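Long-range contacts in soluble epoxide hydrolase (Bacillus megaterium, PDB 4INZ), which belongs to the alpha/beta hydrolase fold, with a mixed, largely parallel beta sheet flanked by helices: residues N26-H31 with R73-E79; H56-F61 with V294-W299; T144-E148 with F259-D265; V170-E175 with V213-L217. The protein carries 1 engineered substitution. All coordinates share one frame; numbering follows the deposited sequence. Where two conformers were deposited one is given.

Contact 1 of 4, residues N26-H31 with R73-E79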
# COMPACT_ATOMS: atom_id res chain seq x y z
N ASN A 26 3.35 -9.99 16.29
CA ASN A 26 2.16 -9.32 16.78
C ASN A 26 0.93 -10.24 16.83
O ASN A 26 -0.19 -9.81 16.55
CB ASN A 26 1.87 -8.10 15.91
CG ASN A 26 0.95 -7.10 16.58
OD1 ASN A 26 0.76 -7.14 17.80
ND2 ASN A 26 0.38 -6.21 15.79
N GLY A 27 1.16 -11.50 17.17
CA GLY A 27 0.08 -12.45 17.39
C GLY A 27 -0.45 -13.13 16.14
O GLY A 27 -1.43 -13.88 16.20
N VAL A 28 0.20 -12.89 15.00
CA VAL A 28 -0.23 -13.49 13.74
C VAL A 28 0.96 -14.01 12.94
O VAL A 28 2.09 -13.57 13.15
CB VAL A 28 -1.01 -12.47 12.87
CG1 VAL A 28 -2.18 -11.89 13.65
CG2 VAL A 28 -0.09 -11.35 12.39
N ASN A 29 0.70 -14.96 12.04
CA ASN A 29 1.71 -15.43 11.11
C ASN A 29 1.53 -14.72 9.78
O ASN A 29 0.49 -14.87 9.13
CB ASN A 29 1.59 -16.94 10.88
CG ASN A 29 1.98 -17.76 12.09
OD1 ASN A 29 2.89 -17.40 12.84
ND2 ASN A 29 1.28 -18.88 12.29
N LEU A 30 2.53 -13.93 9.38
CA LEU A 30 2.47 -13.24 8.10
C LEU A 30 3.36 -13.92 7.07
O LEU A 30 4.51 -14.27 7.37
CB LEU A 30 2.90 -11.78 8.25
CG LEU A 30 2.08 -10.91 9.20
CD1 LEU A 30 2.58 -9.49 9.13
CD2 LEU A 30 0.60 -10.98 8.86
N HIS A 31 2.83 -14.09 5.87
CA HIS A 31 3.57 -14.67 4.76
C HIS A 31 4.31 -13.58 3.98
O HIS A 31 3.83 -12.45 3.87
CB HIS A 31 2.60 -15.40 3.83
CG HIS A 31 3.24 -15.96 2.60
ND1 HIS A 31 3.21 -15.32 1.38
CD2 HIS A 31 3.91 -17.13 2.40
CE1 HIS A 31 3.84 -16.05 0.48
NE2 HIS A 31 4.27 -17.16 1.07
N ARG A 73 -1.79 -8.68 6.90
CA ARG A 73 -2.71 -9.58 7.59
C ARG A 73 -4.04 -9.62 6.85
O ARG A 73 -4.54 -8.59 6.38
CB ARG A 73 -2.90 -9.20 9.07
CG ARG A 73 -3.44 -7.79 9.32
CD ARG A 73 -3.80 -7.58 10.79
NE ARG A 73 -2.67 -7.78 11.69
CZ ARG A 73 -2.77 -8.29 12.92
NH1 ARG A 73 -3.96 -8.65 13.39
NH2 ARG A 73 -1.70 -8.43 13.68
N GLY A 74 -4.60 -10.82 6.73
CA GLY A 74 -5.85 -11.00 6.02
C GLY A 74 -5.67 -11.33 4.55
O GLY A 74 -6.59 -11.84 3.92
N TYR A 75 -4.49 -11.05 3.99
CA TYR A 75 -4.23 -11.24 2.56
C TYR A 75 -3.48 -12.52 2.22
O TYR A 75 -2.55 -12.92 2.92
CB TYR A 75 -3.41 -10.07 2.02
CG TYR A 75 -4.18 -8.80 1.75
CD1 TYR A 75 -4.50 -7.92 2.78
CD2 TYR A 75 -4.58 -8.47 0.45
CE1 TYR A 75 -5.20 -6.74 2.52
CE2 TYR A 75 -5.26 -7.30 0.19
CZ TYR A 75 -5.58 -6.45 1.23
OH TYR A 75 -6.26 -5.28 0.97
N ASN A 76 -3.87 -13.13 1.09
CA ASN A 76 -3.16 -14.29 0.55
C ASN A 76 -2.92 -15.34 1.63
O ASN A 76 -3.86 -15.82 2.25
CB ASN A 76 -1.84 -13.84 -0.11
CG ASN A 76 -1.20 -14.93 -0.95
OD1 ASN A 76 -1.88 -15.78 -1.51
ND2 ASN A 76 0.13 -14.92 -1.03
N LEU A 77 -1.66 -15.68 1.86
CA LEU A 77 -1.33 -16.75 2.81
C LEU A 77 -1.13 -16.27 4.25
O LEU A 77 -0.89 -17.08 5.15
CB LEU A 77 -0.11 -17.54 2.32
CG LEU A 77 -0.35 -18.34 1.03
CD1 LEU A 77 0.97 -18.83 0.44
CD2 LEU A 77 -1.31 -19.52 1.26
N SER A 78 -1.22 -14.97 4.46
CA SER A 78 -1.09 -14.45 5.82
C SER A 78 -2.31 -14.80 6.65
O SER A 78 -3.40 -15.00 6.12
CB SER A 78 -0.87 -12.93 5.80
OG SER A 78 0.44 -12.65 5.33
N GLU A 79 -2.11 -14.88 7.96
CA GLU A 79 -3.18 -15.18 8.89
C GLU A 79 -4.36 -14.21 8.72
O GLU A 79 -4.17 -13.05 8.34
CB GLU A 79 -2.65 -15.15 10.32
CG GLU A 79 -3.64 -15.60 11.37
CD GLU A 79 -2.96 -16.05 12.65
OE1 GLU A 79 -1.73 -16.24 12.65
OE2 GLU A 79 -3.68 -16.22 13.66

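Contact 2 of 4, residues H56-F61 with V294-W299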
# COMPACT_ATOMS: atom_id res chain seq x y z
N HIS A 56 8.35 -7.02 -10.13
CA HIS A 56 9.37 -6.41 -10.98
C HIS A 56 10.44 -5.67 -10.18
O HIS A 56 11.59 -5.57 -10.62
CB HIS A 56 8.73 -5.46 -12.00
CG HIS A 56 7.77 -6.14 -12.93
ND1 HIS A 56 8.17 -7.07 -13.86
CD2 HIS A 56 6.43 -6.02 -13.07
CE1 HIS A 56 7.12 -7.50 -14.54
NE2 HIS A 56 6.05 -6.86 -14.09
N GLN A 57 10.05 -5.14 -9.02
CA GLN A 57 11.02 -4.49 -8.15
C GLN A 57 11.82 -5.52 -7.36
O GLN A 57 13.00 -5.33 -7.10
CB GLN A 57 10.33 -3.50 -7.19
CG GLN A 57 9.82 -2.24 -7.89
CD GLN A 57 8.63 -2.52 -8.78
OE1 GLN A 57 7.67 -3.18 -8.37
NE2 GLN A 57 8.68 -2.03 -10.01
N ILE A 58 11.17 -6.61 -6.97
CA ILE A 58 11.89 -7.72 -6.34
C ILE A 58 13.00 -8.21 -7.27
O ILE A 58 14.15 -8.39 -6.85
CB ILE A 58 10.93 -8.87 -5.98
CG1 ILE A 58 10.01 -8.43 -4.84
CG2 ILE A 58 11.73 -10.12 -5.56
CD1 ILE A 58 8.86 -9.38 -4.60
N ASP A 59 12.67 -8.42 -8.55
CA ASP A 59 13.67 -8.90 -9.50
C ASP A 59 14.80 -7.90 -9.72
O ASP A 59 15.97 -8.27 -9.85
CB ASP A 59 13.02 -9.28 -10.83
CG ASP A 59 12.16 -10.53 -10.72
OD1 ASP A 59 12.32 -11.30 -9.74
OD2 ASP A 59 11.33 -10.75 -11.63
N GLU A 60 14.45 -6.62 -9.76
CA GLU A 60 15.42 -5.59 -10.11
C GLU A 60 16.36 -5.26 -8.95
O GLU A 60 17.56 -5.06 -9.15
CB GLU A 60 14.72 -4.32 -10.60
CG GLU A 60 15.67 -3.15 -10.80
CD GLU A 60 16.61 -3.31 -12.00
OE1 GLU A 60 16.40 -4.22 -12.83
OE2 GLU A 60 17.57 -2.52 -12.11
N PHE A 61 15.81 -5.18 -7.74
CA PHE A 61 16.59 -4.69 -6.60
C PHE A 61 17.20 -5.77 -5.72
O PHE A 61 17.93 -5.46 -4.78
CB PHE A 61 15.76 -3.70 -5.79
CG PHE A 61 15.46 -2.43 -6.54
CD1 PHE A 61 16.38 -1.39 -6.54
CD2 PHE A 61 14.30 -2.31 -7.29
CE1 PHE A 61 16.12 -0.23 -7.26
CE2 PHE A 61 14.05 -1.16 -8.02
CZ PHE A 61 14.96 -0.12 -8.00
N VAL A 294 9.54 3.09 -13.54
CA VAL A 294 9.53 3.13 -12.08
C VAL A 294 10.88 2.72 -11.50
O VAL A 294 11.43 3.40 -10.61
CB VAL A 294 8.43 2.20 -11.53
CG1 VAL A 294 8.65 1.92 -10.04
CG2 VAL A 294 7.04 2.81 -11.77
N ASN A 295 11.43 1.62 -11.99
CA ASN A 295 12.69 1.11 -11.46
C ASN A 295 13.81 2.12 -11.63
O ASN A 295 14.66 2.28 -10.75
CB ASN A 295 13.05 -0.23 -12.09
CG ASN A 295 12.18 -1.37 -11.56
OD1 ASN A 295 11.45 -1.19 -10.58
ND2 ASN A 295 12.26 -2.53 -12.21
N ASN A 296 13.82 2.82 -12.76
CA ASN A 296 14.88 3.79 -13.00
C ASN A 296 14.78 4.99 -12.07
O ASN A 296 15.79 5.56 -11.66
CB ASN A 296 14.92 4.21 -14.47
CG ASN A 296 15.54 3.15 -15.36
OD1 ASN A 296 16.27 2.29 -14.88
ND2 ASN A 296 15.24 3.20 -16.65
N VAL A 297 13.55 5.38 -11.74
CA VAL A 297 13.32 6.47 -10.80
C VAL A 297 13.73 6.05 -9.38
O VAL A 297 14.34 6.82 -8.64
CB VAL A 297 11.85 6.95 -10.81
CG1 VAL A 297 11.60 7.96 -9.68
CG2 VAL A 297 11.52 7.58 -12.17
N MET A 298 13.41 4.81 -9.02
CA MET A 298 13.81 4.29 -7.72
C MET A 298 15.33 4.32 -7.59
O MET A 298 15.85 4.79 -6.58
CB MET A 298 13.25 2.89 -7.47
CG MET A 298 11.74 2.87 -7.31
SD MET A 298 11.06 1.20 -7.17
CE MET A 298 11.84 0.64 -5.66
N TRP A 299 16.03 3.82 -8.60
CA TRP A 299 17.49 3.86 -8.59
C TRP A 299 17.99 5.29 -8.45
O TRP A 299 18.91 5.58 -7.67
CB TRP A 299 18.08 3.25 -9.86
CG TRP A 299 18.23 1.76 -9.81
CD1 TRP A 299 17.69 0.85 -10.67
CD2 TRP A 299 18.96 1.01 -8.84
NE1 TRP A 299 18.05 -0.42 -10.29
CE2 TRP A 299 18.83 -0.35 -9.17
CE3 TRP A 299 19.72 1.36 -7.71
CZ2 TRP A 299 19.43 -1.37 -8.42
CZ3 TRP A 299 20.32 0.34 -6.97
CH2 TRP A 299 20.17 -1.00 -7.33

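Contact 3 of 4, residues T144-E148 with F259-D265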
# COMPACT_ATOMS: atom_id res chain seq x y z
N THR A 144 -2.31 15.49 3.54
CA THR A 144 -2.91 16.00 2.32
C THR A 144 -4.19 15.25 1.95
O THR A 144 -5.10 15.83 1.36
CB THR A 144 -1.93 16.02 1.11
OG1 THR A 144 -1.57 14.68 0.75
CG2 THR A 144 -0.68 16.84 1.45
N PHE A 145 -4.28 13.97 2.31
CA PHE A 145 -5.47 13.21 1.97
C PHE A 145 -6.71 13.75 2.67
O PHE A 145 -7.78 13.85 2.06
CB PHE A 145 -5.32 11.72 2.28
CG PHE A 145 -6.50 10.90 1.85
CD1 PHE A 145 -6.85 10.82 0.51
CD2 PHE A 145 -7.27 10.22 2.78
CE1 PHE A 145 -7.94 10.07 0.11
CE2 PHE A 145 -8.35 9.46 2.38
CZ PHE A 145 -8.69 9.40 1.04
N MET A 146 -6.58 14.07 3.95
CA MET A 146 -7.70 14.65 4.68
C MET A 146 -8.07 16.02 4.09
O MET A 146 -9.24 16.36 3.98
CB MET A 146 -7.36 14.78 6.17
CG MET A 146 -7.13 13.45 6.84
SD MET A 146 -8.56 12.34 6.79
CE MET A 146 -9.67 13.16 7.95
N ARG A 147 -7.06 16.78 3.70
CA ARG A 147 -7.30 18.07 3.06
C ARG A 147 -8.17 17.90 1.80
O ARG A 147 -9.11 18.66 1.58
CB ARG A 147 -5.98 18.74 2.70
CG ARG A 147 -6.11 20.15 2.14
CD ARG A 147 -4.78 20.60 1.56
NE ARG A 147 -4.36 19.72 0.47
CZ ARG A 147 -3.12 19.62 0.02
NH1 ARG A 147 -2.15 20.34 0.57
NH2 ARG A 147 -2.84 18.79 -0.98
N GLU A 148 -7.85 16.91 0.98
CA GLU A 148 -8.59 16.69 -0.26
C GLU A 148 -9.99 16.13 -0.01
O GLU A 148 -10.94 16.50 -0.70
CB GLU A 148 -7.79 15.81 -1.22
CG GLU A 148 -6.42 16.38 -1.56
CD GLU A 148 -6.49 17.78 -2.17
OE1 GLU A 148 -7.36 18.02 -3.03
OE2 GLU A 148 -5.67 18.65 -1.78
N PHE A 259 -7.18 8.14 -6.44
CA PHE A 259 -6.47 9.24 -5.77
C PHE A 259 -6.16 10.34 -6.78
O PHE A 259 -5.45 10.12 -7.76
CB PHE A 259 -5.20 8.74 -5.08
CG PHE A 259 -5.46 7.77 -3.96
CD1 PHE A 259 -5.77 8.22 -2.69
CD2 PHE A 259 -5.42 6.40 -4.20
CE1 PHE A 259 -6.03 7.32 -1.67
CE2 PHE A 259 -5.68 5.50 -3.17
CZ PHE A 259 -5.99 5.96 -1.91
N MET A 260 -6.70 11.53 -6.52
CA MET A 260 -6.57 12.67 -7.42
C MET A 260 -5.18 13.28 -7.34
O MET A 260 -4.50 13.15 -6.33
CB MET A 260 -7.64 13.72 -7.10
CG MET A 260 -9.07 13.22 -7.27
SD MET A 260 -9.47 12.76 -8.97
CE MET A 260 -9.19 10.99 -8.95
N PRO A 261 -4.75 13.95 -8.41
CA PRO A 261 -3.40 14.53 -8.44
C PRO A 261 -3.17 15.55 -7.32
O PRO A 261 -2.02 15.72 -6.90
CB PRO A 261 -3.35 15.23 -9.80
CG PRO A 261 -4.34 14.51 -10.64
CD PRO A 261 -5.44 14.11 -9.70
N GLU A 262 -4.22 16.23 -6.86
CA GLU A 262 -4.07 17.28 -5.86
C GLU A 262 -3.55 16.77 -4.51
O GLU A 262 -3.16 17.56 -3.65
CB GLU A 262 -5.37 18.07 -5.66
CG GLU A 262 -5.75 18.94 -6.85
CD GLU A 262 -6.40 18.16 -7.97
OE1 GLU A 262 -6.80 17.00 -7.74
OE2 GLU A 262 -6.50 18.70 -9.10
N ASN A 263 -3.57 15.45 -4.32
CA ASN A 263 -3.00 14.87 -3.11
C ASN A 263 -1.53 15.25 -2.96
O ASN A 263 -0.99 15.23 -1.86
CB ASN A 263 -3.15 13.34 -3.12
CG ASN A 263 -4.55 12.91 -2.75
OD1 ASN A 263 -4.89 12.84 -1.57
ND2 ASN A 263 -5.37 12.63 -3.75
N LEU A 264 -0.91 15.63 -4.07
CA LEU A 264 0.52 15.94 -4.07
C LEU A 264 0.80 17.43 -3.88
O LEU A 264 1.94 17.82 -3.63
CB LEU A 264 1.16 15.47 -5.37
CG LEU A 264 1.04 13.95 -5.56
CD1 LEU A 264 1.82 13.53 -6.78
CD2 LEU A 264 1.55 13.25 -4.32
N ASP A 265 -0.24 18.25 -4.00
CA ASP A 265 -0.09 19.69 -3.83
C ASP A 265 0.44 20.03 -2.44
O ASP A 265 -0.15 19.64 -1.43
CB ASP A 265 -1.43 20.41 -4.06
CG ASP A 265 -1.92 20.31 -5.49
OD1 ASP A 265 -1.13 19.92 -6.38
OD2 ASP A 265 -3.11 20.63 -5.73
O HOH W 1 -2.68 12.29 0.01
O HOH W 2 -4.88 21.24 -3.60

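Contact 4 of 4, residues V170-E175 with V213-L217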
# COMPACT_ATOMS: atom_id res chain seq x y z
N VAL A 170 -21.05 -5.82 -0.09
CA VAL A 170 -19.80 -5.70 -0.84
C VAL A 170 -18.98 -6.99 -0.86
O VAL A 170 -18.36 -7.32 -1.87
CB VAL A 170 -18.92 -4.52 -0.35
CG1 VAL A 170 -17.59 -4.49 -1.10
CG2 VAL A 170 -19.66 -3.21 -0.56
N GLN A 171 -18.98 -7.74 0.24
CA GLN A 171 -18.23 -8.99 0.25
C GLN A 171 -18.72 -9.92 -0.87
O GLN A 171 -17.92 -10.44 -1.64
CB GLN A 171 -18.29 -9.71 1.60
CG GLN A 171 -17.45 -10.97 1.60
CD GLN A 171 -17.36 -11.64 2.96
OE1 GLN A 171 -17.87 -11.13 3.96
NE2 GLN A 171 -16.68 -12.78 3.01
N ASP A 172 -20.03 -10.12 -0.95
CA ASP A 172 -20.59 -10.95 -2.00
C ASP A 172 -20.25 -10.38 -3.38
O ASP A 172 -19.94 -11.12 -4.31
CB ASP A 172 -22.11 -11.09 -1.83
CG ASP A 172 -22.78 -11.75 -3.03
OD1 ASP A 172 -22.68 -12.99 -3.16
OD2 ASP A 172 -23.40 -11.03 -3.85
N TYR A 173 -20.30 -9.06 -3.52
CA TYR A 173 -19.96 -8.44 -4.79
C TYR A 173 -18.53 -8.82 -5.19
O TYR A 173 -18.25 -9.10 -6.35
CB TYR A 173 -20.08 -6.91 -4.72
CG TYR A 173 -19.52 -6.24 -5.94
CD1 TYR A 173 -18.19 -5.84 -5.99
CD2 TYR A 173 -20.31 -6.02 -7.06
CE1 TYR A 173 -17.66 -5.23 -7.10
CE2 TYR A 173 -19.79 -5.41 -8.19
CZ TYR A 173 -18.47 -5.01 -8.20
OH TYR A 173 -17.94 -4.40 -9.33
N MET A 174 -17.63 -8.82 -4.22
CA MET A 174 -16.23 -9.10 -4.51
C MET A 174 -15.96 -10.58 -4.75
O MET A 174 -15.17 -10.93 -5.63
CB MET A 174 -15.32 -8.58 -3.39
CG MET A 174 -15.30 -7.06 -3.24
SD MET A 174 -14.68 -6.22 -4.72
CE MET A 174 -15.00 -4.53 -4.25
N GLU A 175 -16.63 -11.44 -3.99
CA GLU A 175 -16.37 -12.89 -4.02
C GLU A 175 -17.16 -13.69 -5.05
O GLU A 175 -16.67 -14.70 -5.56
CB GLU A 175 -16.65 -13.51 -2.65
CG GLU A 175 -15.76 -13.06 -1.52
CD GLU A 175 -16.16 -13.72 -0.21
OE1 GLU A 175 -15.32 -13.80 0.69
OE2 GLU A 175 -17.33 -14.15 -0.10
N VAL A 213 -11.65 -11.95 1.84
CA VAL A 213 -12.25 -10.69 1.43
C VAL A 213 -12.81 -9.96 2.65
O VAL A 213 -12.74 -8.73 2.73
CB VAL A 213 -13.33 -10.90 0.36
CG1 VAL A 213 -14.09 -9.60 0.11
CG2 VAL A 213 -12.69 -11.39 -0.93
N LEU A 214 -13.35 -10.70 3.61
CA LEU A 214 -13.84 -10.09 4.84
C LEU A 214 -12.72 -9.31 5.52
O LEU A 214 -12.89 -8.14 5.89
CB LEU A 214 -14.43 -11.14 5.78
CG LEU A 214 -14.89 -10.62 7.15
CD1 LEU A 214 -15.91 -9.49 6.98
CD2 LEU A 214 -15.48 -11.75 7.98
N SER A 215 -11.57 -9.95 5.68
CA SER A 215 -10.40 -9.31 6.26
C SER A 215 -10.00 -8.06 5.48
O SER A 215 -9.72 -7.01 6.07
CB SER A 215 -9.22 -10.27 6.28
OG SER A 215 -9.47 -11.36 7.14
N MET A 216 -9.96 -8.18 4.16
CA MET A 216 -9.55 -7.06 3.33
C MET A 216 -10.48 -5.86 3.55
O MET A 216 -10.02 -4.73 3.74
CB MET A 216 -9.47 -7.50 1.86
CG MET A 216 -8.49 -8.66 1.65
SD MET A 216 -8.72 -9.71 0.19
CE MET A 216 -8.20 -8.59 -1.11
N LEU A 217 -11.79 -6.10 3.54
CA LEU A 217 -12.77 -5.04 3.74
C LEU A 217 -12.72 -4.47 5.16
O LEU A 217 -13.05 -3.30 5.38
CB LEU A 217 -14.19 -5.54 3.42
CG LEU A 217 -14.39 -5.89 1.94
CD1 LEU A 217 -15.72 -6.61 1.69
CD2 LEU A 217 -14.28 -4.64 1.07
O HOH W 3 -12.98 -14.42 1.07
O HOH W 4 -13.64 -13.84 3.76

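Contact 1 of 4, residues N26-H31 with R73-E79
E79 meets N29 twice, once through its backbone and once through its acid. E79 N donates to N29 O at 2.9 Å, and N29 N donates to E79 OE1 at 2.8 Å. This second donor arrives on the anti side of the carboxylate, 30° out of its plane. With CG trans to the backbone N (chi1 -174°) and the rest of the chain extended, the acid runs toward V28 and serves N29 N as a backbone acceptor would. One residue back, the hydroxyl of S78 does likewise: H31 N reaches S78 OG at 2.8 Å. The H31 ring carries L77 over one face, the CD1 methyl 3.9 Å from the centroid and 15° off the normal, a CH-pi contact. At the other end, V28 CG1 lies over a face of the R73 guanidinium, 3.5 Å from NH2, while N26 O sits near the plane at its edge. Between these ends, L30 CD2 packs 3.8 Å from R73 CA. In the mixed sheet of the fold, strand 28-36 runs between 20-25 and 66-70, and the loop leaving 66-70 turns back here to lie along its beginning. A type II' turn from Y75 to S78, closed by S78 N to Y75 O at 2.9 Å, presents L77 to the histidine. Behind this shell stands D71, which takes H31 ND1 and N76 ND2 on OD2 and S78 OG on its carbonyl. D95 holds the opposite end, salt-bridged to R73 NE and hydrogen-bonded to N26 ND2.

Contact 2 of 4, residues H56-F61 with V294-W299
Q57, E60 and F61 pack against N295, M298 and W299 in a buried contact between two helices, 55-61 and the C-terminal 291-303, on one face of the central sheet. The axes of the two short segments approach to 10.8 Å and cross at -49°. N295 is a knob in the hole formed by H56, Q57, E60 and F61. Its OD1 accepts from Q57 NE2 at 3.0 Å; the donor lies tilted from the carbonyl plane, and Q57 NE2 also binds Q287 O. N295 ND2 makes a weak bond to H56 O. In this alpha/beta hydrolase fold the pair lies over several strands: F61 also touches M41 and T67, and M298 touches I135 and I251. The rim of the F61 ring leans over the centre of the W299 indole, F61 CE1 coming to 3.3 Å from W299 CE2 with the ring planes oblique at 36°. M298 adds CB, 3.5 Å from F61 CZ, and a Met-aromatic contact in which SD stands obliquely 4.8 Å from the F61 centroid. Along the indole edge, W299 NE1 donates in the ring plane to the anti lone pair of E60 OE2 at 2.8 Å. The E60 chain reaches it by folding at chi2 (71°).

Contact 3 of 4, residues T144-E148 with F259-D265
T144 opens the helical side with its hydroxyl: OG1 donates to N263 O at 2.7 Å, in the carbonyl plane and on a lone pair. A chi1 of 65° sets OG1 between the backbone N and the carbonyl carbon, from where it also accepts from a water that donates to N263 OD1 as well. The F145 ring lies alongside the N263 amide, with OD1 in the ring plane at its edge, 3.5 Å from CD1. Further out, F145 CE1 touches F259 CE1 at 3.8 Å, the two ring planes oblique at 56°. R147 uses its guanidinium twice. End-on, NH1 and NH2 both donate to D265 O, each at 2.9 Å; side-on, NE and NH2 both bind OE2 of E148 from opposite faces of the carboxylate, in a salt bridge with NE at 2.8 Å. The bonds to E148 and to D265 O together probably limit rotation of the guanidinium, over one face of which lies T144 CB. E148, bent at chi2, places OE1 3.3 Å from E262 CB; N152 donates to both E148 OE1 and E262 OE1, which probably eases the nearness of the two acids. Helix 142-151 follows strand 131-137, and the 3-10 segment 261-264 belongs to the loop after strand 248-253. L264 packs on strands 248-253 and 274-279 at the sheet's edge, while helix 153-158 covers F145 and E148 through Q155.

Contact 4 of 4, residues V170-E175 with V213-L217
The amide of Q171 has L214 CB to one side of its plane, 3.9 Å from both OE1 and NE2, and the carboxylate of E175 at its edge. There NE2 donates to E175 OE1 at 2.9 Å, almost within the amide plane, whereas the carboxylate receives it from above, 48° out of its own plane. Chi1 of -177° puts Q171 CG opposite the backbone N, and the extended chain beyond carries the amide one helical turn along to E175. Against this polar pair lies V213: its CG2 comes to 3.5 Å from E175 CG, and CG1 reaches M174 CB at 3.8 Å. L217 fills the other end, with CD1 3.7 Å from Q171 N and CD2 4.0 Å from V170 CG1. No direct polar bond joins the segments. Instead, one water links E175 OE1 to V213 N, though its approach to OE1 is too short to be relied on; a second accepts from L214 N and reaches OE1 weakly. The acid faces the first turn of helix 213-220, where its charge would probably suit the helix dipole. The axes of the two short segments approach to 10.0 Å, their N-to-C directions 125° apart. This crossing of 169-193 with 213-220, inside the long helical insertion between strands 131-137 and 248-253, is consistent with the helical cap of epoxide hydrolases in the alpha/beta hydrolase family.

In the fold
Contact 2 and contact 3 are buried, contacts 1 and 4 partly so. Contact 2 packs two helices on each other beside the sheet through rings, a methionine and side-chain hydrogen bonds, whereas contact 3 seats one helix on a 3-10 turn, with an arginine and a threonine bound to main-chain carbonyls. Contact 1 joins a strand to a loop by backbone and side-chain bonds; contact 4, again helix on helix, crosses by apolar packing and water bridges. These last two are neighbours: G74 of contact 1 packs on S215 of contact 4, tying the sheet's loop to the helical insertion. Contacts 2 and 4 lie on opposite sides of the chain's centre, about 31 Å apart between centres.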